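PDB 5NO8: Baccell_00875 from Bacteroides cellulosilyticus DSM 14838, which probably acts as a polysaccharide lyase that removes the L-rhamnose caps from glucuronic acid in complex arabinogalactan proteins. Local coordinates for residues V568-N579 with T618-T629. Numbering follows the deposited sequence.
Sequences VKRQMPVLEAFN and TGAVYYYYALCT
Met572 packs against Val621 and Tyr625, and Leu575 against Val621, in a mostly apolar, roughly antiparallel helix-helix contact within the alpha-helical domain, joining helix 562-576 to helix 615-629. The two segments' axes run at 147° and come within 11.6 Å. Bent at chi2 and chi3 (both -73°), the Met572 chain lays CE over one face of the Tyr625 ring, a CH-pi contact 4.1 Å from the centroid; SD lies obliquely, 4.8 Å from the same centroid, completing a Met-aromatic pair. CE also lies 3.9 Å from Tyr622 CD1. The opposite face of the Tyr625 ring is covered by Thr629 CG2, and Val568 CG1 meets its edge in plane. Leu575 and Val621 meet tip to tip, CD2 to CG1 at 3.7 Å. Beyond them, Tyr622 OH lies 3.4 Å from Glu576 CG; the Glu576 carboxylate itself turns to Arg637 and Tyr634 of helix 632-644. One water bonds both Tyr622 OH and Asn579 ND2. A leucine in place of Tyr622 would probably leave that water with one partner fewer and Met572 CE less covered. At the type I turn from Glu576 to Asn579, a second water donates to Leu575 O and Asn579 OD1 and accepts, at 2.7 Å, from Thr618 OG1, which also pairs with Gln542 NE2.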
ATOM      1  N   VAL A 568      -1.618  -2.868  22.227  1.00 24.31           N
ATOM      2  CA  VAL A 568      -0.682  -2.526  21.135  1.00 24.62           C
ATOM      3  C   VAL A 568       0.069  -3.769  20.685  1.00 24.47           C
ATOM      4  O   VAL A 568       0.075  -4.078  19.493  1.00 24.07           O
ATOM      5  CB  VAL A 568       0.327  -1.416  21.553  1.00 23.84           C
ATOM      6  CG1 VAL A 568       1.478  -1.277  20.551  1.00 24.53           C
ATOM      7  CG2 VAL A 568      -0.381  -0.089  21.739  1.00 24.16           C
ATOM      8  N   LYS A 569       0.690  -4.467  21.631  1.00 25.49           N
ATOM      9  CA  LYS A 569       1.473  -5.664  21.334  1.00 26.97           C
ATOM     10  C   LYS A 569       0.643  -6.785  20.733  1.00 27.12           C
ATOM     11  O   LYS A 569       1.126  -7.487  19.850  1.00 25.74           O
ATOM     12  CB  LYS A 569       2.221  -6.173  22.571  1.00 28.05           C
ATOM     13  CG  LYS A 569       3.423  -5.324  22.904  1.00 29.32           C
ATOM     14  CD  LYS A 569       4.115  -5.827  24.151  1.00 32.47           C
ATOM     15  CE  LYS A 569       5.302  -4.951  24.494  1.00 32.91           C
ATOM     16  NZ  LYS A 569       5.608  -5.042  25.940  1.00 35.76           N
ATOM     17  N   ARG A 570      -0.601  -6.936  21.188  1.00 26.94           N
ATOM     18  CA  ARG A 570      -1.523  -7.909  20.586  1.00 28.97           C
ATOM     19  C   ARG A 570      -1.854  -7.559  19.124  1.00 28.00           C
ATOM     20  O   ARG A 570      -1.974  -8.456  18.295  1.00 27.69           O
ATOM     21  CB  ARG A 570      -2.841  -8.050  21.389  1.00 31.46           C
ATOM     22  CG  ARG A 570      -2.730  -8.993  22.585  1.00 33.91           C
ATOM     23  CD  ARG A 570      -4.108  -9.320  23.190  1.00 36.28           C
ATOM     24  NE  ARG A 570      -4.695  -8.154  23.851  1.00 36.47           N
ATOM     25  CZ  ARG A 570      -4.408  -7.742  25.093  1.00 37.38           C
ATOM     26  NH1 ARG A 570      -3.542  -8.408  25.861  1.00 38.51           N
ATOM     27  NH2 ARG A 570      -4.999  -6.650  25.573  1.00 34.06           N
ATOM     28  N   GLN A 571      -2.019  -6.273  18.833  1.00 24.10           N
ATOM     29  CA  GLN A 571      -2.449  -5.831  17.508  1.00 23.56           C
ATOM     30  C   GLN A 571      -1.306  -5.650  16.503  1.00 22.51           C
ATOM     31  O   GLN A 571      -1.563  -5.651  15.295  1.00 20.48           O
ATOM     32  CB  GLN A 571      -3.281  -4.568  17.601  1.00 24.75           C
ATOM     33  CG  GLN A 571      -4.628  -4.788  18.301  1.00 26.49           C
ATOM     34  CD  GLN A 571      -5.622  -3.666  18.085  1.00 27.47           C
ATOM     35  OE1 GLN A 571      -5.577  -2.963  17.068  1.00 28.45           O
ATOM     36  NE2 GLN A 571      -6.544  -3.486  19.046  1.00 27.25           N
ATOM     37  N   MET A 572      -0.070  -5.530  16.975  1.00 21.69           N
ATOM     38  CA  MET A 572       1.065  -5.244  16.065  1.00 22.60           C
ATOM     39  C   MET A 572       1.197  -6.245  14.920  1.00 22.17           C
ATOM     40  O   MET A 572       1.381  -5.805  13.801  1.00 20.38           O
ATOM     41  CB  MET A 572       2.394  -5.128  16.809  1.00 24.53           C
ATOM     42  CG  MET A 572       2.557  -3.804  17.528  1.00 27.09           C
ATOM     43  SD  MET A 572       2.868  -2.426  16.401  1.00 31.81           S
ATOM     44  CE  MET A 572       4.548  -2.801  15.963  1.00 32.50           C
ATOM     45  N   PRO A 573       1.094  -7.573  15.189  1.00 21.94           N
ATOM     46  CA  PRO A 573       1.228  -8.546  14.086  1.00 21.80           C
ATOM     47  C   PRO A 573       0.139  -8.425  13.019  1.00 19.53           C
ATOM     48  O   PRO A 573       0.395  -8.682  11.829  1.00 19.95           O
ATOM     49  CB  PRO A 573       1.155  -9.905  14.793  1.00 23.66           C
ATOM     50  CG  PRO A 573       1.515  -9.613  16.213  1.00 24.27           C
ATOM     51  CD  PRO A 573       0.895  -8.277  16.471  1.00 23.55           C
ATOM     52  N   VAL A 574      -1.055  -8.032  13.432  1.00 18.69           N
ATOM     53  CA  VAL A 574      -2.151  -7.771  12.534  1.00 18.99           C
ATOM     54  C   VAL A 574      -1.854  -6.545  11.646  1.00 18.96           C
ATOM     55  O   VAL A 574      -2.125  -6.561  10.430  1.00 17.70           O
ATOM     56  CB  VAL A 574      -3.480  -7.675  13.333  1.00 20.04           C
ATOM     57  CG1 VAL A 574      -4.619  -7.188  12.487  1.00 20.91           C
ATOM     58  CG2 VAL A 574      -3.808  -9.040  13.941  1.00 21.90           C
ATOM     59  N   LEU A 575      -1.240  -5.512  12.224  1.00 17.25           N
ATOM     60  CA  LEU A 575      -0.836  -4.357  11.426  1.00 17.26           C
ATOM     61  C   LEU A 575       0.308  -4.682  10.476  1.00 16.81           C
ATOM     62  O   LEU A 575       0.312  -4.234   9.304  1.00 17.16           O
ATOM     63  CB  LEU A 575      -0.402  -3.198  12.327  1.00 18.14           C
ATOM     64  CG  LEU A 575       0.042  -1.943  11.584  1.00 17.95           C
ATOM     65  CD1 LEU A 575      -1.058  -1.448  10.699  1.00 17.96           C
ATOM     66  CD2 LEU A 575       0.426  -0.848  12.558  1.00 19.43           C
ATOM     67  N   GLU A 576       1.275  -5.444  10.961  1.00 16.80           N
ATOM     68  CA  GLU A 576       2.441  -5.797  10.155  1.00 17.67           C
ATOM     69  C   GLU A 576       2.103  -6.690   8.982  1.00 17.67           C
ATOM     70  O   GLU A 576       2.818  -6.670   7.973  1.00 16.73           O
ATOM     71  CB  GLU A 576       3.552  -6.433  11.001  1.00 19.43           C
ATOM     72  CG  GLU A 576       4.124  -5.442  12.008  1.00 21.61           C
ATOM     73  CD  GLU A 576       5.323  -5.965  12.755  1.00 24.09           C
ATOM     74  OE1 GLU A 576       6.158  -6.664  12.137  1.00 28.33           O
ATOM     75  OE2 GLU A 576       5.457  -5.648  13.951  1.00 27.74           O
ATOM     76  N   ALA A 577       0.998  -7.426   9.079  1.00 16.45           N
ATOM     77  CA  ALA A 577       0.584  -8.320   7.992  1.00 15.89           C
ATOM     78  C   ALA A 577       0.190  -7.584   6.695  1.00 15.41           C
ATOM     79  O   ALA A 577       0.253  -8.160   5.599  1.00 15.22           O
ATOM     80  CB  ALA A 577      -0.547  -9.227   8.460  1.00 16.84           C
ATOM     81  N   PHE A 578      -0.192  -6.314   6.817  1.00 14.78           N
ATOM     82  CA  PHE A 578      -0.531  -5.488   5.658  1.00 14.30           C
ATOM     83  C   PHE A 578       0.667  -5.155   4.763  1.00 14.10           C
ATOM     84  O   PHE A 578       0.456  -4.678   3.640  1.00 13.93           O
ATOM     85  CB  PHE A 578      -1.138  -4.154   6.107  1.00 15.38           C
ATOM     86  CG  PHE A 578      -2.548  -4.248   6.628  1.00 15.88           C
ATOM     87  CD1 PHE A 578      -3.625  -4.128   5.752  1.00 15.78           C
ATOM     88  CD2 PHE A 578      -2.797  -4.387   7.983  1.00 17.39           C
ATOM     89  CE1 PHE A 578      -4.928  -4.166   6.234  1.00 17.13           C
ATOM     90  CE2 PHE A 578      -4.114  -4.411   8.477  1.00 16.58           C
ATOM     91  CZ  PHE A 578      -5.166  -4.334   7.596  1.00 16.49           C
ATOM     92  N   ASN A 579       1.878  -5.362   5.269  1.00 14.67           N
ATOM     93  CA  ASN A 579       3.103  -4.826   4.663  1.00 15.85           C
ATOM     94  C   ASN A 579       3.999  -5.933   4.141  1.00 15.75           C
ATOM     95  O   ASN A 579       4.305  -6.919   4.850  1.00 15.54           O
ATOM     96  CB  ASN A 579       3.938  -4.080   5.696  1.00 16.75           C
ATOM     97  CG  ASN A 579       3.321  -2.782   6.143  1.00 18.04           C
ATOM     98  OD1 ASN A 579       2.167  -2.478   5.881  1.00 17.74           O
ATOM     99  ND2 ASN A 579       4.103  -2.013   6.867  1.00 20.23           N
ATOM    100  N   THR A 618       1.409   3.538   9.649  1.00 15.50           N
ATOM    101  CA  THR A 618       2.174   2.426  10.171  1.00 15.27           C
ATOM    102  C   THR A 618       3.575   2.869  10.626  1.00 14.96           C
ATOM    103  O   THR A 618       4.052   2.422  11.649  1.00 15.77           O
ATOM    104  CB  THR A 618       2.244   1.286   9.147  1.00 16.09           C
ATOM    105  OG1 THR A 618       0.907   0.830   8.914  1.00 16.48           O
ATOM    106  CG2 THR A 618       3.083   0.122   9.632  1.00 15.99           C
ATOM    107  N   GLY A 619       4.199   3.768   9.868  1.00 15.36           N
ATOM    108  CA  GLY A 619       5.436   4.406  10.299  1.00 15.40           C
ATOM    109  C   GLY A 619       5.261   5.105  11.643  1.00 15.28           C
ATOM    110  O   GLY A 619       6.094   4.951  12.504  1.00 16.17           O
ATOM    111  N   ALA A 620       4.193   5.884  11.788  1.00 15.73           N
ATOM    112  CA  ALA A 620       3.906   6.538  13.068  1.00 16.27           C
ATOM    113  C   ALA A 620       3.788   5.525  14.199  1.00 18.02           C
ATOM    114  O   ALA A 620       4.380   5.702  15.268  1.00 18.39           O
ATOM    115  CB  ALA A 620       2.667   7.377  12.979  1.00 17.04           C
ATOM    116  N   VAL A 621       3.058   4.435  13.947  1.00 17.09           N
ATOM    117  CA  VAL A 621       2.919   3.367  14.909  1.00 16.62           C
ATOM    118  C   VAL A 621       4.254   2.787  15.322  1.00 17.41           C
ATOM    119  O   VAL A 621       4.487   2.554  16.521  1.00 17.01           O
ATOM    120  CB  VAL A 621       2.010   2.232  14.376  1.00 17.10           C
ATOM    121  CG1 VAL A 621       2.106   0.981  15.263  1.00 17.86           C
ATOM    122  CG2 VAL A 621       0.579   2.719  14.252  1.00 17.52           C
ATOM    123  N   TYR A 622       5.128   2.503  14.346  1.00 16.56           N
ATOM    124  CA  TYR A 622       6.432   1.939  14.629  1.00 17.02           C
ATOM    125  C   TYR A 622       7.280   2.902  15.457  1.00 17.77           C
ATOM    126  O   TYR A 622       7.990   2.463  16.359  1.00 18.50           O
ATOM    127  CB  TYR A 622       7.192   1.596  13.346  1.00 17.76           C
ATOM    128  CG  TYR A 622       6.646   0.459  12.527  1.00 18.20           C
ATOM    129  CD1 TYR A 622       5.667  -0.419  13.036  1.00 18.51           C
ATOM    130  CD2 TYR A 622       7.112   0.236  11.233  1.00 18.29           C
ATOM    131  CE1 TYR A 622       5.202  -1.479  12.278  1.00 19.17           C
ATOM    132  CE2 TYR A 622       6.634  -0.822  10.478  1.00 18.85           C
ATOM    133  CZ  TYR A 622       5.699  -1.679  11.015  1.00 19.69           C
ATOM    134  OH  TYR A 622       5.195  -2.716  10.255  1.00 19.48           O
ATOM    135  N   TYR A 623       7.183   4.191  15.138  1.00 17.02           N
ATOM    136  CA  TYR A 623       7.841   5.268  15.911  1.00 18.34           C
ATOM    137  C   TYR A 623       7.369   5.273  17.377  1.00 18.12           C
ATOM    138  O   TYR A 623       8.193   5.243  18.316  1.00 18.18           O
ATOM    139  CB  TYR A 623       7.600   6.611  15.217  1.00 18.40           C
ATOM    140  CG  TYR A 623       7.772   7.842  16.068  1.00 17.85           C
ATOM    141  CD1 TYR A 623       9.039   8.388  16.296  1.00 18.90           C
ATOM    142  CD2 TYR A 623       6.668   8.488  16.604  1.00 19.49           C
ATOM    143  CE1 TYR A 623       9.190   9.536  17.076  1.00 19.36           C
ATOM    144  CE2 TYR A 623       6.799   9.618  17.374  1.00 18.38           C
ATOM    145  CZ  TYR A 623       8.055  10.126  17.618  1.00 20.48           C
ATOM    146  OH  TYR A 623       8.145  11.254  18.392  1.00 21.89           O
ATOM    147  N   TYR A 624       6.059   5.255  17.573  1.00 18.26           N
ATOM    148  CA  TYR A 624       5.522   5.229  18.944  1.00 19.46           C
ATOM    149  C   TYR A 624       5.864   3.926  19.656  1.00 20.48           C
ATOM    150  O   TYR A 624       6.165   3.934  20.853  1.00 21.69           O
ATOM    151  CB  TYR A 624       4.015   5.445  18.975  1.00 18.77           C
ATOM    152  CG  TYR A 624       3.534   6.819  18.595  1.00 19.62           C
ATOM    153  CD1 TYR A 624       3.956   7.946  19.290  1.00 19.56           C
ATOM    154  CD2 TYR A 624       2.625   6.999  17.563  1.00 20.04           C
ATOM    155  CE1 TYR A 624       3.513   9.202  18.958  1.00 20.03           C
ATOM    156  CE2 TYR A 624       2.167   8.250  17.229  1.00 20.45           C
ATOM    157  CZ  TYR A 624       2.631   9.358  17.932  1.00 19.94           C
ATOM    158  OH  TYR A 624       2.183  10.591  17.607  1.00 22.20           O
ATOM    159  N   TYR A 625       5.808   2.801  18.943  1.00 20.07           N
ATOM    160  CA  TYR A 625       6.116   1.514  19.538  1.00 20.55           C
ATOM    161  C   TYR A 625       7.580   1.483  20.038  1.00 22.06           C
ATOM    162  O   TYR A 625       7.857   0.920  21.104  1.00 21.45           O
ATOM    163  CB  TYR A 625       5.840   0.389  18.542  1.00 22.25           C
ATOM    164  CG  TYR A 625       6.124  -0.972  19.080  1.00 24.36           C
ATOM    165  CD1 TYR A 625       5.188  -1.639  19.856  1.00 26.58           C
ATOM    166  CD2 TYR A 625       7.340  -1.588  18.848  1.00 26.54           C
ATOM    167  CE1 TYR A 625       5.456  -2.904  20.367  1.00 28.66           C
ATOM    168  CE2 TYR A 625       7.624  -2.846  19.362  1.00 27.75           C
ATOM    169  CZ  TYR A 625       6.671  -3.506  20.114  1.00 29.67           C
ATOM    170  OH  TYR A 625       6.956  -4.756  20.624  1.00 33.15           O
ATOM    171  N   ALA A 626       8.514   2.072  19.270  1.00 20.03           N
ATOM    172  CA  ALA A 626       9.903   2.175  19.702  1.00 20.98           C
ATOM    173  C   ALA A 626      10.050   3.041  20.971  1.00 21.98           C
ATOM    174  O   ALA A 626      10.874   2.718  21.833  1.00 24.51           O
ATOM    175  CB  ALA A 626      10.797   2.703  18.594  1.00 20.79           C
ATOM    176  N   LEU A 627       9.272   4.112  21.071  1.00 22.14           N
ATOM    177  CA  LEU A 627       9.245   4.932  22.294  1.00 23.72           C
ATOM    178  C   LEU A 627       8.695   4.158  23.501  1.00 26.00           C
ATOM    179  O   LEU A 627       9.166   4.333  24.620  1.00 27.31           O
ATOM    180  CB  LEU A 627       8.408   6.190  22.078  1.00 24.41           C
ATOM    181  CG  LEU A 627       8.961   7.244  21.110  1.00 25.24           C
ATOM    182  CD1 LEU A 627       7.999   8.396  20.953  1.00 25.75           C
ATOM    183  CD2 LEU A 627      10.313   7.743  21.589  1.00 27.00           C
ATOM    184  N   CYS A 628       7.693   3.319  23.252  1.00 24.52           N
ATOM    185  CA  CYS A 628       7.032   2.516  24.284  1.00 25.67           C
ATOM    186  C   CYS A 628       7.907   1.394  24.843  1.00 27.90           C
ATOM    187  O   CYS A 628       7.908   1.147  26.049  1.00 26.90           O
ATOM    188  CB  CYS A 628       5.715   1.925  23.733  1.00 23.97           C
ATOM    189  SG  CYS A 628       4.345   3.065  23.447  1.00 25.75           S
ATOM    190  N   THR A 629       8.658   0.719  23.970  1.00 27.70           N
ATOM    191  CA  THR A 629       9.390  -0.496  24.310  1.00 27.16           C
ATOM    192  C   THR A 629      10.894  -0.309  24.363  1.00 28.87           C
ATOM    193  O   THR A 629      11.600  -1.196  24.849  1.00 29.10           O
ATOM    194  CB  THR A 629       9.135  -1.570  23.241  1.00 30.07           C
ATOM    195  OG1 THR A 629       9.626  -1.096  21.976  1.00 28.85           O
ATOM    196  CG2 THR A 629       7.659  -1.898  23.131  1.00 29.55           C
TER
HETATM  197  O   HOH W   1       0.666  -1.647   7.955  1.00 17.60           O
HETATM  198  O   HOH W   2       6.448  -3.343   7.933  1.00 24.40           O